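Local coordinates for hypothetical aspartyl-tRNA synthetase (Sulfolobus tokodaii, PDB 1WYD), which probably attaches aspartate to both tRNA(Asp) and tRNA(Asn), first activating the amino acid with ATP and then passing it to the tRNA acceptor end, at residues B[320-325]-B[343-348]; B[18-23]-B[68-73]; B[164-169]-B[380-385]. One frame throughout, in Å; residues are numbered along the deposited sequence.

Contact 1: residues B[320-325]-B[343-348]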
loop_
_atom_site.group_PDB
_atom_site.type_symbol
_atom_site.label_atom_id
_atom_site.label_comp_id
_atom_site.label_asym_id
_atom_site.label_seq_id
_atom_site.Cartn_x
_atom_site.Cartn_y
_atom_site.Cartn_z
ATOM N N VAL B 320 23.886 12.439 9.658
ATOM C CA VAL B 320 24.614 11.247 9.216
ATOM C C VAL B 320 25.685 10.745 10.200
ATOM O O VAL B 320 26.073 11.435 11.148
ATOM C CB VAL B 320 25.257 11.483 7.813
ATOM C CG1 VAL B 320 24.220 11.957 6.819
ATOM C CG2 VAL B 320 26.381 12.456 7.899
ATOM N N ASP B 321 26.170 9.537 9.956
ATOM C CA ASP B 321 27.272 8.978 10.715
ATOM C C ASP B 321 27.051 8.955 12.256
ATOM O O ASP B 321 27.923 9.400 13.014
ATOM C CB ASP B 321 28.614 9.663 10.320
ATOM C CG ASP B 321 28.946 9.518 8.813
ATOM O OD1 ASP B 321 29.854 10.204 8.301
ATOM O OD2 ASP B 321 28.359 8.729 8.052
ATOM N N TRP B 322 25.924 8.403 12.724
ATOM C CA TRP B 322 25.716 8.202 14.186
ATOM C C TRP B 322 26.697 7.182 14.858
ATOM O O TRP B 322 27.319 6.370 14.162
ATOM C CB TRP B 322 24.252 7.793 14.472
ATOM C CG TRP B 322 23.234 8.864 14.128
ATOM C CD1 TRP B 322 22.851 9.244 12.886
ATOM C CD2 TRP B 322 22.481 9.677 15.045
ATOM N NE1 TRP B 322 21.915 10.245 12.960
ATOM C CE2 TRP B 322 21.671 10.537 14.273
ATOM C CE3 TRP B 322 22.414 9.771 16.449
ATOM C CZ2 TRP B 322 20.795 11.471 14.842
ATOM C CZ3 TRP B 322 21.544 10.702 17.021
ATOM C CH2 TRP B 322 20.739 11.543 16.210
ATOM N N PRO B 323 26.846 7.209 16.193
ATOM C CA PRO B 323 27.555 6.120 16.896
ATOM C C PRO B 323 26.924 4.749 16.680
ATOM O O PRO B 323 25.692 4.605 16.759
ATOM C CB PRO B 323 27.456 6.503 18.377
ATOM C CG PRO B 323 26.480 7.625 18.443
ATOM C CD PRO B 323 26.425 8.271 17.120
ATOM N N SER B 324 27.778 3.767 16.407
ATOM C CA SER B 324 27.372 2.396 16.150
ATOM C C SER B 324 26.601 1.862 17.324
ATOM O O SER B 324 25.717 1.037 17.184
ATOM C CB SER B 324 28.605 1.516 15.949
ATOM O OG SER B 324 29.487 2.111 15.012
ATOM N N ASP B 325 26.945 2.367 18.493
ATOM C CA ASP B 325 26.424 1.866 19.747
ATOM C C ASP B 325 24.954 2.269 19.946
ATOM O O ASP B 325 24.267 1.704 20.788
ATOM C CB ASP B 325 27.358 2.357 20.875
ATOM C CG ASP B 325 28.870 2.380 20.428
ATOM O OD1 ASP B 325 29.274 3.202 19.530
ATOM O OD2 ASP B 325 29.719 1.584 20.917
ATOM N N SER B 343 24.957 5.512 8.941
ATOM C CA SER B 343 23.537 5.741 9.125
ATOM C C SER B 343 23.194 7.182 8.943
ATOM O O SER B 343 24.072 8.030 8.947
ATOM C CB SER B 343 23.136 5.341 10.527
ATOM O OG SER B 343 23.982 5.986 11.465
ATOM N N PHE B 344 21.895 7.449 8.774
ATOM C CA PHE B 344 21.386 8.815 8.692
ATOM C C PHE B 344 19.995 8.943 9.273
ATOM O O PHE B 344 19.211 8.017 9.208
ATOM C CB PHE B 344 21.397 9.304 7.246
ATOM C CG PHE B 344 20.351 8.672 6.360
ATOM C CD1 PHE B 344 20.596 7.463 5.728
ATOM C CD2 PHE B 344 19.133 9.301 6.146
ATOM C CE1 PHE B 344 19.646 6.869 4.910
ATOM C CE2 PHE B 344 18.172 8.725 5.321
ATOM C CZ PHE B 344 18.435 7.497 4.701
ATOM N N ASP B 345 19.696 10.100 9.841
ATOM C CA ASP B 345 18.310 10.538 10.004
ATOM C C ASP B 345 18.070 11.713 9.067
ATOM O O ASP B 345 18.975 12.524 8.859
ATOM C CB ASP B 345 18.032 10.963 11.443
ATOM C CG ASP B 345 18.159 9.806 12.421
ATOM O OD1 ASP B 345 18.573 8.721 12.000
ATOM O OD2 ASP B 345 17.912 9.885 13.630
ATOM N N LEU B 346 16.873 11.792 8.480
ATOM C CA LEU B 346 16.461 13.030 7.832
ATOM C C LEU B 346 15.518 13.790 8.737
ATOM O O LEU B 346 14.438 13.288 9.080
ATOM C CB LEU B 346 15.803 12.810 6.462
ATOM C CG LEU B 346 15.369 14.103 5.734
ATOM C CD1 LEU B 346 16.584 15.048 5.378
ATOM C CD2 LEU B 346 14.567 13.821 4.507
ATOM N N ILE B 347 15.943 15.002 9.110
ATOM C CA ILE B 347 15.143 15.925 9.912
ATOM C C ILE B 347 14.515 17.025 9.081
ATOM O O ILE B 347 15.201 17.679 8.250
ATOM C CB ILE B 347 16.007 16.589 11.002
ATOM C CG1 ILE B 347 16.949 15.575 11.664
ATOM C CG2 ILE B 347 15.126 17.362 12.008
ATOM C CD1 ILE B 347 16.247 14.572 12.594
ATOM N N TYR B 348 13.230 17.257 9.328
ATOM C CA TYR B 348 12.560 18.491 8.922
ATOM C C TYR B 348 12.251 19.384 10.115
ATOM O O TYR B 348 11.384 19.054 10.931
ATOM C CB TYR B 348 11.261 18.190 8.176
ATOM C CG TYR B 348 10.435 19.425 7.918
ATOM C CD1 TYR B 348 9.261 19.666 8.620
ATOM C CD2 TYR B 348 10.836 20.361 6.970
ATOM C CE1 TYR B 348 8.498 20.803 8.374
ATOM C CE2 TYR B 348 10.079 21.491 6.729
ATOM C CZ TYR B 348 8.906 21.697 7.427
ATOM O OH TYR B 348 8.155 22.837 7.177
#
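Asp321 and Ser343 meet where two antiparallel strands part company: the backbone N of Asp321 donates to the carbonyl O of Ser343 at 2.8 Å, with an N-H...O angle of 136°. A residue further on, Trp322 N reaches Ser343 OG in a weak bond of 3.3 Å. One serine therefore receives two successive amides of the departing chain, one on its carbonyl and one on its hydroxyl. Its chi1 of 53° sets OG between its own backbone N and carbonyl carbon, and there the hydroxyl also hydrogen-bonds Ser341 OG and lies at the edge of the Trp322 indole, near the ring plane.

A positive phi at Asp321 accompanies the turn out of the strand. Its carboxylate is held by Tyr235 OH and Lys334 NZ, one oxygen each. The indole of Trp322 lies beside strand 343-348 and crosses Asp345 at about a right angle, ring and carboxylate planes 29° apart, with CZ2 3.5 Å from Asp345 OD2. No bond joins the two: Trp322 NE1 donates to Ile319 O, while Asp345 OD1 forms a salt bridge with Arg327, which also makes a cation-pi contact with the indole. Asp345 lies close to Glu352 and Ser355, predicted magnesium ligands, and its salt bridge with Arg327 would partly balance its charge.

Val320 and Phe344 form a non-hydrogen-bonded pair, with Val320 CG1 3.9 Å from Phe344 CB. Both side chains pack on Met239 of helix 235-256, and Phe344 also meets Phe318. Strand 343-348 runs between strands 316-320 and 351-358 in the antiparallel core of the class II catalytic domain.

Contact 2: residues B[18-23]-B[68-73]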
loop_
_atom_site.group_PDB
_atom_site.type_symbol
_atom_site.label_atom_id
_atom_site.label_comp_id
_atom_site.label_asym_id
_atom_site.label_seq_id
_atom_site.Cartn_x
_atom_site.Cartn_y
_atom_site.Cartn_z
ATOM N N GLU B 18 -28.369 23.287 -18.956
ATOM C CA GLU B 18 -28.864 22.428 -17.879
ATOM C C GLU B 18 -27.807 21.458 -17.357
ATOM O O GLU B 18 -27.185 20.717 -18.120
ATOM C CB GLU B 18 -30.103 21.637 -18.297
ATOM C CG GLU B 18 -30.608 20.758 -17.176
ATOM C CD GLU B 18 -31.825 19.983 -17.564
ATOM O OE1 GLU B 18 -31.675 19.022 -18.357
ATOM O OE2 GLU B 18 -32.924 20.322 -17.073
ATOM N N VAL B 19 -27.624 21.465 -16.044
ATOM C CA VAL B 19 -26.605 20.649 -15.400
ATOM C C VAL B 19 -27.244 19.908 -14.228
ATOM O O VAL B 19 -28.244 20.367 -13.655
ATOM C CB VAL B 19 -25.411 21.529 -14.956
ATOM C CG1 VAL B 19 -24.592 20.857 -13.874
ATOM C CG2 VAL B 19 -24.514 21.867 -16.153
ATOM N N ILE B 20 -26.700 18.739 -13.898
ATOM C CA ILE B 20 -27.103 18.053 -12.676
ATOM C C ILE B 20 -25.921 17.943 -11.733
ATOM O O ILE B 20 -24.917 17.306 -12.055
ATOM C CB ILE B 20 -27.702 16.685 -12.966
ATOM C CG1 ILE B 20 -28.709 16.786 -14.125
ATOM C CG2 ILE B 20 -28.316 16.102 -11.672
ATOM C CD1 ILE B 20 -29.652 15.599 -14.255
ATOM N N TRP B 21 -26.041 18.609 -10.587
ATOM C CA TRP B 21 -25.081 18.483 -9.499
ATOM C C TRP B 21 -25.582 17.480 -8.481
ATOM O O TRP B 21 -26.813 17.315 -8.321
ATOM C CB TRP B 21 -24.875 19.817 -8.807
ATOM C CG TRP B 21 -23.939 20.709 -9.524
ATOM C CD1 TRP B 21 -23.190 20.398 -10.606
ATOM C CD2 TRP B 21 -23.643 22.077 -9.210
ATOM N NE1 TRP B 21 -22.432 21.477 -10.986
ATOM C CE2 TRP B 21 -22.705 22.529 -10.156
ATOM C CE3 TRP B 21 -24.087 22.974 -8.222
ATOM C CZ2 TRP B 21 -22.201 23.825 -10.155
ATOM C CZ3 TRP B 21 -23.588 24.256 -8.215
ATOM C CH2 TRP B 21 -22.651 24.677 -9.173
ATOM N N ALA B 22 -24.645 16.800 -7.807
ATOM C CA ALA B 22 -24.992 16.026 -6.601
ATOM C C ALA B 22 -24.005 16.294 -5.470
ATOM O O ALA B 22 -22.819 16.591 -5.709
ATOM C CB ALA B 22 -25.096 14.527 -6.890
ATOM N N GLY B 23 -24.491 16.207 -4.240
ATOM C CA GLY B 23 -23.602 16.411 -3.123
ATOM C C GLY B 23 -24.269 16.766 -1.826
ATOM O O GLY B 23 -25.424 16.440 -1.606
ATOM N N VAL B 68 -27.710 14.838 1.731
ATOM C CA VAL B 68 -27.171 14.564 0.421
ATOM C C VAL B 68 -28.268 14.813 -0.594
ATOM O O VAL B 68 -29.361 14.232 -0.492
ATOM C CB VAL B 68 -26.664 13.112 0.341
ATOM C CG1 VAL B 68 -26.253 12.764 -1.049
ATOM C CG2 VAL B 68 -25.538 12.870 1.372
ATOM N N ILE B 69 -27.992 15.696 -1.560
ATOM C CA ILE B 69 -28.996 16.008 -2.556
ATOM C C ILE B 69 -28.511 15.868 -3.995
ATOM O O ILE B 69 -27.309 15.877 -4.279
ATOM C CB ILE B 69 -29.685 17.436 -2.322
ATOM C CG1 ILE B 69 -28.744 18.620 -2.628
ATOM C CG2 ILE B 69 -30.281 17.553 -0.969
ATOM C CD1 ILE B 69 -29.445 19.967 -2.568
ATOM N N GLN B 70 -29.491 15.714 -4.879
ATOM C CA GLN B 70 -29.345 15.841 -6.319
ATOM C C GLN B 70 -30.000 17.159 -6.683
ATOM O O GLN B 70 -31.118 17.447 -6.245
ATOM C CB GLN B 70 -30.144 14.731 -6.977
ATOM C CG GLN B 70 -29.454 14.008 -8.086
ATOM C CD GLN B 70 -30.300 12.861 -8.624
ATOM O OE1 GLN B 70 -30.104 12.416 -9.756
ATOM N NE2 GLN B 70 -31.234 12.385 -7.815
ATOM N N VAL B 71 -29.308 17.975 -7.471
ATOM C CA VAL B 71 -29.929 19.198 -7.994
ATOM C C VAL B 71 -29.761 19.391 -9.513
ATOM O O VAL B 71 -28.656 19.463 -10.037
ATOM C CB VAL B 71 -29.550 20.475 -7.150
ATOM C CG1 VAL B 71 -28.039 20.658 -7.035
ATOM C CG2 VAL B 71 -30.187 21.712 -7.725
ATOM N N ARG B 72 -30.892 19.430 -10.209
ATOM C CA ARG B 72 -30.959 19.767 -11.623
ATOM C C ARG B 72 -31.393 21.233 -11.780
ATOM O O ARG B 72 -32.431 21.640 -11.249
ATOM C CB ARG B 72 -31.969 18.854 -12.297
ATOM C CG ARG B 72 -32.264 19.200 -13.752
ATOM C CD ARG B 72 -33.023 18.098 -14.497
ATOM N NE ARG B 72 -34.423 18.031 -14.085
ATOM C CZ ARG B 72 -35.345 18.970 -14.356
ATOM N NH1 ARG B 72 -35.033 20.067 -15.060
ATOM N NH2 ARG B 72 -36.591 18.807 -13.930
ATOM N N GLY B 73 -30.589 22.028 -12.483
ATOM C CA GLY B 73 -30.964 23.392 -12.797
ATOM C C GLY B 73 -30.223 23.968 -14.007
ATOM O O GLY B 73 -29.528 23.249 -14.741
#
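Val19, Trp21 and Gly23 pair with Gly73, Val71 and Ile69 as three antiparallel hydrogen-bonded pairs, each with two N-H...O bonds, the short strand axes 4.6 Å apart and their directions at 168°. Between these pairs, Ile20 faces Arg72 and Ala22 faces Gln70 in non-hydrogen-bonded positions, where CA-H...O contacts such as Ala22 CA to Ile69 O (3.3 Å) fill in.

Alternation sorts the side chains. Trp21 and Val71 share one face, with Trp21 CB 3.7 Å from Val71 CG1; that methyl sits between the valine's own backbone N and carbonyl carbon, also 3.8 Å from Trp21 O. This face belongs to the interior of the OB-fold barrel that forms the N-terminal anticodon-binding domain: Leu39 of strand 34-41 and Leu87 of strand 85-89 pack on both residues, and Ile92 adds to Val71.

Ile20, Ala22, Gln70 and Arg72 occupy the other face, where the second subunit's Phe232 packs on Ala22. At its end Glu18 reaches across to Arg72 in a salt bridge, OE2 to NH1 at 2.9 Å. The glutamate comes over extended as far as CD, while the arginine bends at chi3 (74°). NH1 meets OE2 nearly along its C-O axis, the oxygen tilted from the guanidinium plane and the two flat groups 67° apart. Arg72 NH2 has a second carboxylate partner in Glu91.

Contact 3: residues B[164-169]-B[380-385]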
loop_
_atom_site.group_PDB
_atom_site.type_symbol
_atom_site.label_atom_id
_atom_site.label_comp_id
_atom_site.label_asym_id
_atom_site.label_seq_id
_atom_site.Cartn_x
_atom_site.Cartn_y
_atom_site.Cartn_z
ATOM N N SER B 164 9.028 -13.370 16.475
ATOM C CA SER B 164 9.793 -12.673 17.500
ATOM C C SER B 164 10.330 -11.385 16.936
ATOM O O SER B 164 10.428 -11.242 15.737
ATOM C CB SER B 164 10.921 -13.556 18.056
ATOM O OG SER B 164 11.817 -13.973 17.032
ATOM N N ALA B 165 10.675 -10.450 17.811
ATOM C CA ALA B 165 11.114 -9.112 17.427
ATOM C C ALA B 165 12.487 -9.113 16.786
ATOM O O ALA B 165 13.323 -9.979 17.081
ATOM C CB ALA B 165 11.135 -8.220 18.663
ATOM N N THR B 166 12.740 -8.114 15.943
ATOM C CA THR B 166 14.028 -8.001 15.266
ATOM C C THR B 166 15.010 -7.236 16.143
ATOM O O THR B 166 16.198 -7.551 16.182
ATOM C CB THR B 166 13.826 -7.366 13.887
ATOM O OG1 THR B 166 13.418 -8.392 12.975
ATOM C CG2 THR B 166 15.148 -6.819 13.289
ATOM N N GLU B 167 14.509 -6.236 16.853
ATOM C CA GLU B 167 15.313 -5.533 17.848
ATOM C C GLU B 167 14.684 -5.638 19.247
ATOM O O GLU B 167 13.688 -4.968 19.525
ATOM C CB GLU B 167 15.517 -4.061 17.459
ATOM C CG GLU B 167 15.946 -3.817 16.008
ATOM C CD GLU B 167 15.398 -2.506 15.462
ATOM O OE1 GLU B 167 15.528 -1.478 16.164
ATOM O OE2 GLU B 167 14.831 -2.490 14.343
ATOM N N GLY B 168 15.265 -6.498 20.100
ATOM C CA GLY B 168 14.856 -6.669 21.502
ATOM C C GLY B 168 14.944 -5.358 22.269
ATOM O O GLY B 168 15.903 -4.603 22.087
ATOM N N GLY B 169 13.942 -5.071 23.103
ATOM C CA GLY B 169 13.782 -3.743 23.688
ATOM C C GLY B 169 12.602 -2.981 23.090
ATOM O O GLY B 169 11.928 -2.197 23.782
ATOM N N PHE B 380 18.675 -14.980 17.496
ATOM C CA PHE B 380 18.396 -14.247 16.249
ATOM C C PHE B 380 18.731 -15.061 15.021
ATOM O O PHE B 380 18.999 -14.503 13.954
ATOM C CB PHE B 380 19.119 -12.891 16.236
ATOM C CG PHE B 380 18.587 -11.947 17.265
ATOM C CD1 PHE B 380 19.123 -11.933 18.561
ATOM C CD2 PHE B 380 17.500 -11.134 16.974
ATOM C CE1 PHE B 380 18.608 -11.074 19.547
ATOM C CE2 PHE B 380 16.962 -10.282 17.951
ATOM C CZ PHE B 380 17.522 -10.248 19.238
ATOM N N GLU B 381 18.699 -16.386 15.179
ATOM C CA GLU B 381 18.975 -17.326 14.091
ATOM C C GLU B 381 18.034 -17.071 12.913
ATOM O O GLU B 381 18.467 -17.148 11.760
ATOM C CB GLU B 381 18.865 -18.786 14.572
ATOM C CG GLU B 381 19.561 -19.847 13.716
ATOM C CD GLU B 381 20.842 -19.378 13.023
ATOM O OE1 GLU B 381 21.726 -18.780 13.686
ATOM O OE2 GLU B 381 20.991 -19.633 11.808
ATOM N N PHE B 382 16.772 -16.742 13.221
ATOM C CA PHE B 382 15.764 -16.389 12.220
ATOM C C PHE B 382 16.186 -15.224 11.294
ATOM O O PHE B 382 15.673 -15.097 10.172
ATOM C CB PHE B 382 14.430 -16.071 12.899
ATOM C CG PHE B 382 14.383 -14.708 13.532
ATOM C CD1 PHE B 382 14.973 -14.482 14.786
ATOM C CD2 PHE B 382 13.753 -13.647 12.887
ATOM C CE1 PHE B 382 14.944 -13.227 15.388
ATOM C CE2 PHE B 382 13.699 -12.380 13.480
ATOM C CZ PHE B 382 14.297 -12.169 14.734
ATOM N N PHE B 383 17.113 -14.396 11.770
ATOM C CA PHE B 383 17.642 -13.287 10.992
ATOM C C PHE B 383 19.004 -13.631 10.381
ATOM O O PHE B 383 19.272 -13.326 9.222
ATOM C CB PHE B 383 17.744 -12.046 11.901
ATOM C CG PHE B 383 17.998 -10.734 11.181
ATOM C CD1 PHE B 383 17.035 -9.707 11.225
ATOM C CD2 PHE B 383 19.212 -10.488 10.545
ATOM C CE1 PHE B 383 17.251 -8.471 10.602
ATOM C CE2 PHE B 383 19.447 -9.263 9.915
ATOM C CZ PHE B 383 18.462 -8.248 9.946
ATOM N N LEU B 384 19.864 -14.256 11.170
ATOM C CA LEU B 384 21.208 -14.632 10.745
ATOM C C LEU B 384 21.297 -15.626 9.591
ATOM O O LEU B 384 22.130 -15.451 8.687
ATOM C CB LEU B 384 21.978 -15.183 11.933
ATOM C CG LEU B 384 22.190 -14.188 13.071
ATOM C CD1 LEU B 384 22.693 -14.976 14.291
ATOM C CD2 LEU B 384 23.181 -13.106 12.650
ATOM N N LYS B 385 20.424 -16.633 9.607
ATOM C CA LYS B 385 20.513 -17.777 8.689
ATOM C C LYS B 385 20.565 -17.405 7.218
ATOM O O LYS B 385 21.271 -18.054 6.442
ATOM C CB LYS B 385 19.326 -18.738 8.881
ATOM C CG LYS B 385 17.992 -18.145 8.452
ATOM C CD LYS B 385 17.068 -19.217 7.895
ATOM C CE LYS B 385 16.053 -19.643 8.943
ATOM N NZ LYS B 385 15.060 -20.529 8.290
#
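Phe382 pushes its ring against the loop 164-169, with Ser164 OG over one face, 3.6 Å above the plane and displaced toward the rim. The rim itself meets oxygens: CZ is 3.4 Å from Ala165 O, and CE2 lies 4.0 Å from Thr166 OG1, both oxygens near the ring plane. This approach of rim C-H groups to oxygen is probably weakly favourable; no hydrogen bond joins the two segments. Behind the ring, Phe383 CB sits over the centre of the opposite face.

The neighbouring aromatics extend this surface. Phe380 brings CE2 to 3.3 Å from Thr166 O, and its ring edge looks toward Gly168 N. Toward Phe383 it is the methyl of Thr166 that touches: CG2, anti to its backbone N, reaches Phe383 CE1 at 3.8 Å, the two side chains crossing at about a right angle.

The loop also carries Glu167, a predicted L-aspartate ligand. Its side chain makes no contact with segment 380-385, and OE2 hydrogen-bonds Tyr330 OH.

Phe380 occupies the N-cap of helix 381-384, its carbonyl accepting from both Phe383 N and Leu384 N. Leu190 of helix 189-199 packs on Phe382 and Phe383, whereas Leu370 of helix 363-371 backs Phe380, leaving the short helix bordered by these two helices and the loop between strands 161-162 and 174-177.

Overall arrangement
The three contacts illustrate how a modular synthetase divides its work. Contact 2 comes first along the chain and closes within the N-terminal OB-fold; contact 3 then joins loop 164-169 to the distant helix 381-384, and contact 1 is nested inside the long excursion that it closes. Contacts 1 and 3 share the class II catalytic domain, with centres 22 Å apart and nearest atoms about 10 Å apart: one joins strand 343-348 to the end of strand 316-320, next to the outermost strand 276-279, near predicted magnesium ligands; the other packs a loop bearing a predicted aspartate ligand against a short helix. Contact 2 lies across the chain's centre, 55 and 58 Å from them between centres, consistent with separate anticodon-reading and aminoacylating modules.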